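The same site in two structures of type III Pentaketide Synthase from Neurospora crassa, which probably transfers acyl groups to build pentaketide products, as a member of the chalcone and stilbene synthase family: PDB 3EUT (chain A, 2.00 Å), residues A21-S26 and K38-N43, and PDB 3EUO (chain B, 1.75 Å), residues A21-S26 and K38-N43. One frame, after least-squares fit of the local backbone (RMSD 0.16 Å); residues are numbered along the deposited sequences.

Structure 1 (3EUT). With DCR (icosanoic acid), chain C.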
loop_
_atom_site.group_PDB
_atom_site.type_symbol
_atom_site.label_atom_id
_atom_site.label_comp_id
_atom_site.label_asym_id
_atom_site.label_seq_id
_atom_site.Cartn_x
_atom_site.Cartn_y
_atom_site.Cartn_z
ATOM N N ALA A 21 -27.230 -0.131 -18.796
ATOM C CA ALA A 21 -25.858 -0.344 -19.277
ATOM C C ALA A 21 -25.405 -1.784 -19.048
ATOM O O ALA A 21 -24.775 -2.383 -19.919
ATOM C CB ALA A 21 -24.877 0.645 -18.630
ATOM N N ILE A 22 -25.738 -2.328 -17.881
ATOM C CA ILE A 22 -25.472 -3.730 -17.550
ATOM C C ILE A 22 -26.297 -4.691 -18.410
ATOM O O ILE A 22 -25.779 -5.717 -18.853
ATOM C CB ILE A 22 -25.800 -4.034 -16.065
ATOM C CG1 ILE A 22 -24.948 -3.183 -15.117
ATOM C CG2 ILE A 22 -25.662 -5.537 -15.755
ATOM C CD1 ILE A 22 -23.494 -3.437 -15.237
ATOM N N ASP A 23 -27.578 -4.379 -18.613
ATOM C CA ASP A 23 -28.457 -5.222 -19.451
ATOM C C ASP A 23 -27.890 -5.342 -20.865
ATOM O O ASP A 23 -27.897 -6.429 -21.446
ATOM C CB ASP A 23 -29.879 -4.654 -19.562
ATOM C CG ASP A 23 -30.600 -4.542 -18.230
ATOM O OD1 ASP A 23 -30.180 -5.152 -17.211
ATOM O OD2 ASP A 23 -31.626 -3.820 -18.212
ATOM N N ILE A 24 -27.417 -4.218 -21.410
ATOM C CA ILE A 24 -26.868 -4.168 -22.778
ATOM C C ILE A 24 -25.713 -5.153 -22.929
ATOM O O ILE A 24 -25.703 -5.982 -23.846
ATOM C CB ILE A 24 -26.358 -2.748 -23.184
ATOM C CG1 ILE A 24 -27.458 -1.676 -23.127
ATOM C CG2 ILE A 24 -25.707 -2.779 -24.569
ATOM C CD1 ILE A 24 -28.781 -2.037 -23.771
ATOM N N LEU A 25 -24.756 -5.072 -22.008
ATOM C CA LEU A 25 -23.561 -5.904 -22.074
ATOM C C LEU A 25 -23.826 -7.361 -21.760
ATOM O O LEU A 25 -23.218 -8.257 -22.368
ATOM C CB LEU A 25 -22.447 -5.348 -21.173
ATOM C CG LEU A 25 -21.721 -4.122 -21.740
ATOM C CD1 LEU A 25 -20.807 -3.488 -20.678
ATOM C CD2 LEU A 25 -20.941 -4.443 -23.016
ATOM N N SER A 26 -24.724 -7.598 -20.809
ATOM C CA SER A 26 -25.150 -8.951 -20.465
ATOM C C SER A 26 -25.772 -9.662 -21.682
ATOM O O SER A 26 -25.354 -10.772 -22.035
ATOM C CB SER A 26 -26.132 -8.923 -19.300
ATOM O OG SER A 26 -26.384 -10.234 -18.841
ATOM N N LYS A 38 -31.550 -12.885 -11.790
ATOM C CA LYS A 38 -31.522 -12.439 -10.390
ATOM C C LYS A 38 -30.692 -11.166 -10.227
ATOM O O LYS A 38 -31.132 -10.210 -9.576
ATOM C CB LYS A 38 -30.931 -13.533 -9.484
ATOM C CG LYS A 38 -31.883 -14.693 -9.057
ATOM C CD LYS A 38 -33.059 -14.899 -10.017
ATOM C CE LYS A 38 -33.397 -16.375 -10.243
ATOM N NZ LYS A 38 -33.979 -16.536 -11.609
ATOM N N VAL A 39 -29.491 -11.166 -10.812
ATOM C CA VAL A 39 -28.550 -10.051 -10.660
ATOM C C VAL A 39 -28.997 -8.812 -11.430
ATOM O O VAL A 39 -28.850 -7.683 -10.946
ATOM C CB VAL A 39 -27.116 -10.443 -11.083
ATOM C CG1 VAL A 39 -26.215 -9.244 -11.026
ATOM C CG2 VAL A 39 -26.576 -11.540 -10.176
ATOM N N LEU A 40 -29.536 -9.026 -12.631
ATOM C CA LEU A 40 -30.096 -7.943 -13.435
ATOM C C LEU A 40 -31.284 -7.293 -12.725
ATOM O O LEU A 40 -31.510 -6.072 -12.835
ATOM C CB LEU A 40 -30.502 -8.462 -14.820
ATOM C CG LEU A 40 -29.511 -8.328 -15.993
ATOM C CD1 LEU A 40 -28.057 -8.528 -15.608
ATOM C CD2 LEU A 40 -29.893 -9.256 -17.175
ATOM N N ALA A 41 -32.034 -8.108 -11.986
ATOM C CA ALA A 41 -33.127 -7.607 -11.159
ATOM C C ALA A 41 -32.589 -6.762 -9.997
ATOM O O ALA A 41 -33.022 -5.621 -9.800
ATOM C CB ALA A 41 -33.974 -8.759 -10.646
ATOM N N ILE A 42 -31.635 -7.321 -9.251
ATOM C CA ILE A 42 -30.980 -6.629 -8.123
ATOM C C ILE A 42 -30.368 -5.280 -8.524
ATOM O O ILE A 42 -30.420 -4.314 -7.754
ATOM C CB ILE A 42 -29.932 -7.555 -7.421
ATOM C CG1 ILE A 42 -30.651 -8.628 -6.601
ATOM C CG2 ILE A 42 -28.992 -6.762 -6.508
ATOM C CD1 ILE A 42 -29.837 -9.901 -6.412
ATOM N N ASN A 43 -29.823 -5.220 -9.737
ATOM C CA ASN A 43 -29.262 -3.994 -10.310
ATOM C C ASN A 43 -30.271 -2.835 -10.337
ATOM O O ASN A 43 -29.895 -1.658 -10.354
ATOM C CB ASN A 43 -28.728 -4.272 -11.726
ATOM C CG ASN A 43 -27.992 -3.075 -12.329
ATOM O OD1 ASN A 43 -27.222 -2.399 -11.647
ATOM N ND2 ASN A 43 -28.221 -2.822 -13.619
HETATM O O1 DCR C . -14.542 -5.298 -2.237
HETATM C C1 DCR C . -14.315 -4.114 -2.605
HETATM O O2 DCR C . -13.544 -3.342 -1.986
HETATM C C2 DCR C . -15.026 -3.597 -3.839
HETATM C C3 DCR C . -14.099 -2.865 -4.813
HETATM C C4 DCR C . -14.770 -2.505 -6.147
HETATM C C5 DCR C . -15.460 -3.691 -6.819
HETATM C C6 DCR C . -15.603 -3.552 -8.334
HETATM C C7 DCR C . -16.701 -4.473 -8.870
HETATM C C8 DCR C . -16.954 -4.346 -10.371
HETATM C C9 DCR C . -18.228 -3.546 -10.620
HETATM C C10 DCR C . -18.560 -3.383 -12.098
HETATM C C11 DCR C . -19.475 -2.179 -12.291
HETATM C C12 DCR C . -20.410 -2.366 -13.478
HETATM C C13 DCR C . -19.990 -1.498 -14.651
HETATM C C14 DCR C . -21.154 -0.854 -15.400
HETATM C C15 DCR C . -20.601 0.052 -16.495
HETATM C C16 DCR C . -20.752 -0.496 -17.914
HETATM C C17 DCR C . -19.415 -0.636 -18.648
HETATM C C18 DCR C . -18.609 0.652 -18.775
HETATM C C19 DCR C . -17.468 0.444 -19.758
HETATM C C20 DCR C . -16.155 0.985 -19.243
HETATM O O HOH W 1 -30.244 -4.275 -14.791
#

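Structure 2 (3EUO).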
loop_
_atom_site.group_PDB
_atom_site.type_symbol
_atom_site.label_atom_id
_atom_site.label_comp_id
_atom_site.label_asym_id
_atom_site.label_seq_id
_atom_site.Cartn_x
_atom_site.Cartn_y
_atom_site.Cartn_z
ATOM N N ALA B 21 -27.086 -0.151 -18.785
ATOM C CA ALA B 21 -25.739 -0.430 -19.293
ATOM C C ALA B 21 -25.362 -1.910 -19.148
ATOM O O ALA B 21 -24.929 -2.549 -20.112
ATOM C CB ALA B 21 -24.702 0.450 -18.591
ATOM N N ILE B 22 -25.531 -2.457 -17.946
ATOM C CA ILE B 22 -25.193 -3.865 -17.742
ATOM C C ILE B 22 -26.214 -4.796 -18.406
ATOM O O ILE B 22 -25.860 -5.910 -18.785
ATOM C CB ILE B 22 -24.926 -4.253 -16.260
ATOM C CG1 ILE B 22 -26.189 -4.137 -15.407
ATOM C CG2 ILE B 22 -23.756 -3.437 -15.671
ATOM C CD1 ILE B 22 -26.061 -4.863 -14.064
ATOM N N ASP B 23 -27.460 -4.332 -18.559
ATOM C CA ASP B 23 -28.463 -5.046 -19.372
ATOM C C ASP B 23 -27.932 -5.235 -20.794
ATOM O O ASP B 23 -27.955 -6.347 -21.334
ATOM C CB ASP B 23 -29.796 -4.289 -19.420
ATOM C CG ASP B 23 -30.573 -4.360 -18.110
ATOM O OD1 ASP B 23 -30.152 -5.094 -17.192
ATOM O OD2 ASP B 23 -31.614 -3.675 -18.004
ATOM N N ILE B 24 -27.439 -4.145 -21.382
ATOM C CA ILE B 24 -26.889 -4.169 -22.737
ATOM C C ILE B 24 -25.739 -5.166 -22.872
ATOM O O ILE B 24 -25.727 -6.004 -23.786
ATOM C CB ILE B 24 -26.408 -2.753 -23.197
ATOM C CG1 ILE B 24 -27.561 -1.732 -23.192
ATOM C CG2 ILE B 24 -25.724 -2.826 -24.553
ATOM C CD1 ILE B 24 -28.754 -2.113 -24.038
ATOM N N LEU B 25 -24.779 -5.089 -21.956
ATOM C CA LEU B 25 -23.595 -5.932 -22.038
ATOM C C LEU B 25 -23.905 -7.374 -21.713
ATOM O O LEU B 25 -23.326 -8.278 -22.300
ATOM C CB LEU B 25 -22.492 -5.413 -21.109
ATOM C CG LEU B 25 -21.776 -4.174 -21.638
ATOM C CD1 LEU B 25 -20.980 -3.520 -20.497
ATOM C CD2 LEU B 25 -20.869 -4.525 -22.834
ATOM N N SER B 26 -24.812 -7.591 -20.765
ATOM C CA SER B 26 -25.188 -8.946 -20.394
ATOM C C SER B 26 -25.783 -9.648 -21.608
ATOM O O SER B 26 -25.345 -10.742 -21.988
ATOM C CB SER B 26 -26.199 -8.944 -19.252
ATOM O OG SER B 26 -26.530 -10.278 -18.904
ATOM N N LYS B 38 -31.406 -12.816 -11.834
ATOM C CA LYS B 38 -31.363 -12.311 -10.452
ATOM C C LYS B 38 -30.482 -11.064 -10.321
ATOM O O LYS B 38 -30.906 -10.067 -9.742
ATOM C CB LYS B 38 -30.898 -13.382 -9.448
ATOM C CG LYS B 38 -31.674 -14.710 -9.429
ATOM C CD LYS B 38 -33.184 -14.545 -9.497
ATOM C CE LYS B 38 -33.857 -15.850 -9.960
ATOM N NZ LYS B 38 -33.797 -16.056 -11.449
ATOM N N VAL B 39 -29.263 -11.115 -10.857
ATOM C CA VAL B 39 -28.371 -9.946 -10.825
ATOM C C VAL B 39 -28.991 -8.742 -11.544
ATOM O O VAL B 39 -28.986 -7.641 -11.006
ATOM C CB VAL B 39 -26.968 -10.271 -11.392
ATOM C CG1 VAL B 39 -26.110 -9.014 -11.533
ATOM C CG2 VAL B 39 -26.273 -11.301 -10.519
ATOM N N LEU B 40 -29.536 -8.951 -12.743
ATOM C CA LEU B 40 -30.156 -7.843 -13.494
ATOM C C LEU B 40 -31.383 -7.256 -12.770
ATOM O O LEU B 40 -31.677 -6.069 -12.901
ATOM C CB LEU B 40 -30.481 -8.256 -14.941
ATOM C CG LEU B 40 -29.280 -8.573 -15.856
ATOM C CD1 LEU B 40 -29.744 -8.870 -17.290
ATOM C CD2 LEU B 40 -28.243 -7.451 -15.860
ATOM N N ALA B 41 -32.076 -8.090 -12.000
ATOM C CA ALA B 41 -33.176 -7.644 -11.141
ATOM C C ALA B 41 -32.653 -6.822 -9.966
ATOM O O ALA B 41 -33.166 -5.735 -9.686
ATOM C CB ALA B 41 -33.969 -8.846 -10.630
ATOM N N ILE B 42 -31.632 -7.345 -9.288
ATOM C CA ILE B 42 -31.022 -6.679 -8.125
ATOM C C ILE B 42 -30.438 -5.314 -8.495
ATOM O O ILE B 42 -30.513 -4.359 -7.711
ATOM C CB ILE B 42 -29.965 -7.588 -7.443
ATOM C CG1 ILE B 42 -30.662 -8.742 -6.723
ATOM C CG2 ILE B 42 -29.100 -6.805 -6.452
ATOM C CD1 ILE B 42 -29.758 -9.941 -6.448
ATOM N N ASN B 43 -29.886 -5.235 -9.702
ATOM C CA ASN B 43 -29.390 -3.998 -10.295
ATOM C C ASN B 43 -30.376 -2.840 -10.200
ATOM O O ASN B 43 -29.973 -1.678 -10.148
ATOM C CB ASN B 43 -29.029 -4.240 -11.761
ATOM C CG ASN B 43 -28.388 -3.031 -12.415
ATOM O OD1 ASN B 43 -27.529 -2.378 -11.834
ATOM N ND2 ASN B 43 -28.796 -2.741 -13.645
HETATM O O HOH W 2 -31.072 -4.255 -14.788
#

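Structure 1 (3EUT)
Ile22 meets Leu40 and Asn43 where helix 20-29 packs on helix 34-42. The two short segments run nearly antiparallel, at 160°. These are consecutive helices near the start of a thiolase-like chain. Val181 of helix 181-191 packs against Ile22. The tight part centres on Ile22, which packs on Leu40 and on the amide of Asn43. Ile22 CG2 lies 3.8 Å from Leu40 CD1. Ile22 CG1 lies 3.6 Å from Asn43 ND2. CG1 stands anti to the carbonyl carbon (chi1 -61°), and chi2 of -62° turns CD1 to the icosanoic acid. Ile22 CD1 is 3.5 Å from C14 of the icosanoic acid. Leu25 CD1 touches the same fatty acid, 3.8 Å from its C17. Leu40 also touches two polar side chains, Asp23 and Ser26. Leu40 CG is 3.5 Å from Asp23 OD1, and a methyl of Leu40 touches Ser26 OG. The looser side holds a water and the partly exposed Asp23. The water donates to Asp23 OD1 (2.6 Å) and to Leu40 O (2.9 Å), and accepts from Asn43 ND2 (2.8 Å). It thus ties both helices together. Asp23 OD2 forms a salt bridge with Arg44.

Structure 2 (3EUO)
Ile22 meets Leu40 and Asn43 across two helical segments that run nearly antiparallel, at 163°. Val181 packs against Ile22. The tight part centres on Ile22, which packs on Leu40 and on the amide of Asn43. Ile22 CD1 lies 3.8 Å from Leu40 CD2. Ile22 CG1 lies 3.4 Å from Asn43 ND2. CG1 sits between the backbone N and the carbonyl carbon (chi1 66°), and chi2 of 164° extends CD1 towards the second segment. Ile22 CD1 comes 3.4 Å from Asn43 CG, so the methyl packs against the amide of Asn43. Leu40 also touches two polar side chains, Asp23 and Ser26. Leu40 CD2 is 3.3 Å from Asp23 OD1, and a methyl of Leu40 touches Ser26 OG. The looser side holds a water and the partly exposed Asp23. The water donates to Asp23 OD1 (2.7 Å) and to Leu40 O (2.7 Å), and accepts from Asn43 ND2 (3.0 Å). It thus joins the segments where their side chains form no direct hydrogen bond. Asp23 OD2 forms a salt bridge with Arg44.

How the two compare
The two chains have the same sequence here, and their CA atoms coincide within the error. Asp23(A), Leu25(A), Ser26(A) and Asn43(A) keep their side chains in place in structure 2. The water that links Asp23(A), Leu40(A) and Asn43(A) also has a counterpart at the same place. The clear change is between Ile22(A) and Ile22(B). From Ile22(A) to Ile22(B), chi1 goes from -61° to 66°. The outer torsion turns as well, from -62° in Ile22(A) to 164° in Ile22(B). The CD1 atoms of Ile22(A) and Ile22(B) end 3.2 Å apart after superposition. The places of CG1 and CG2 of Ile22(A) are left. The place of CD1 of Ile22(A) is taken up by CG2 of Ile22(B), so a methyl remains there. The touch with Leu40(A) is kept with Leu40(B). The touch with Asn43(A) and Asn43(B) is kept too: Ile22(A) CG1 is 3.6 Å from Asn43(A) ND2, and Ile22(B) CG1 is 3.4 Å from Asn43(B) ND2. The models differ in this branched side chain. The second difference is the icosanoic acid. It touches Ile22(A) and Leu25(A), while no ligand or ion is modelled at that place beside Ile22(B) and Leu25(B).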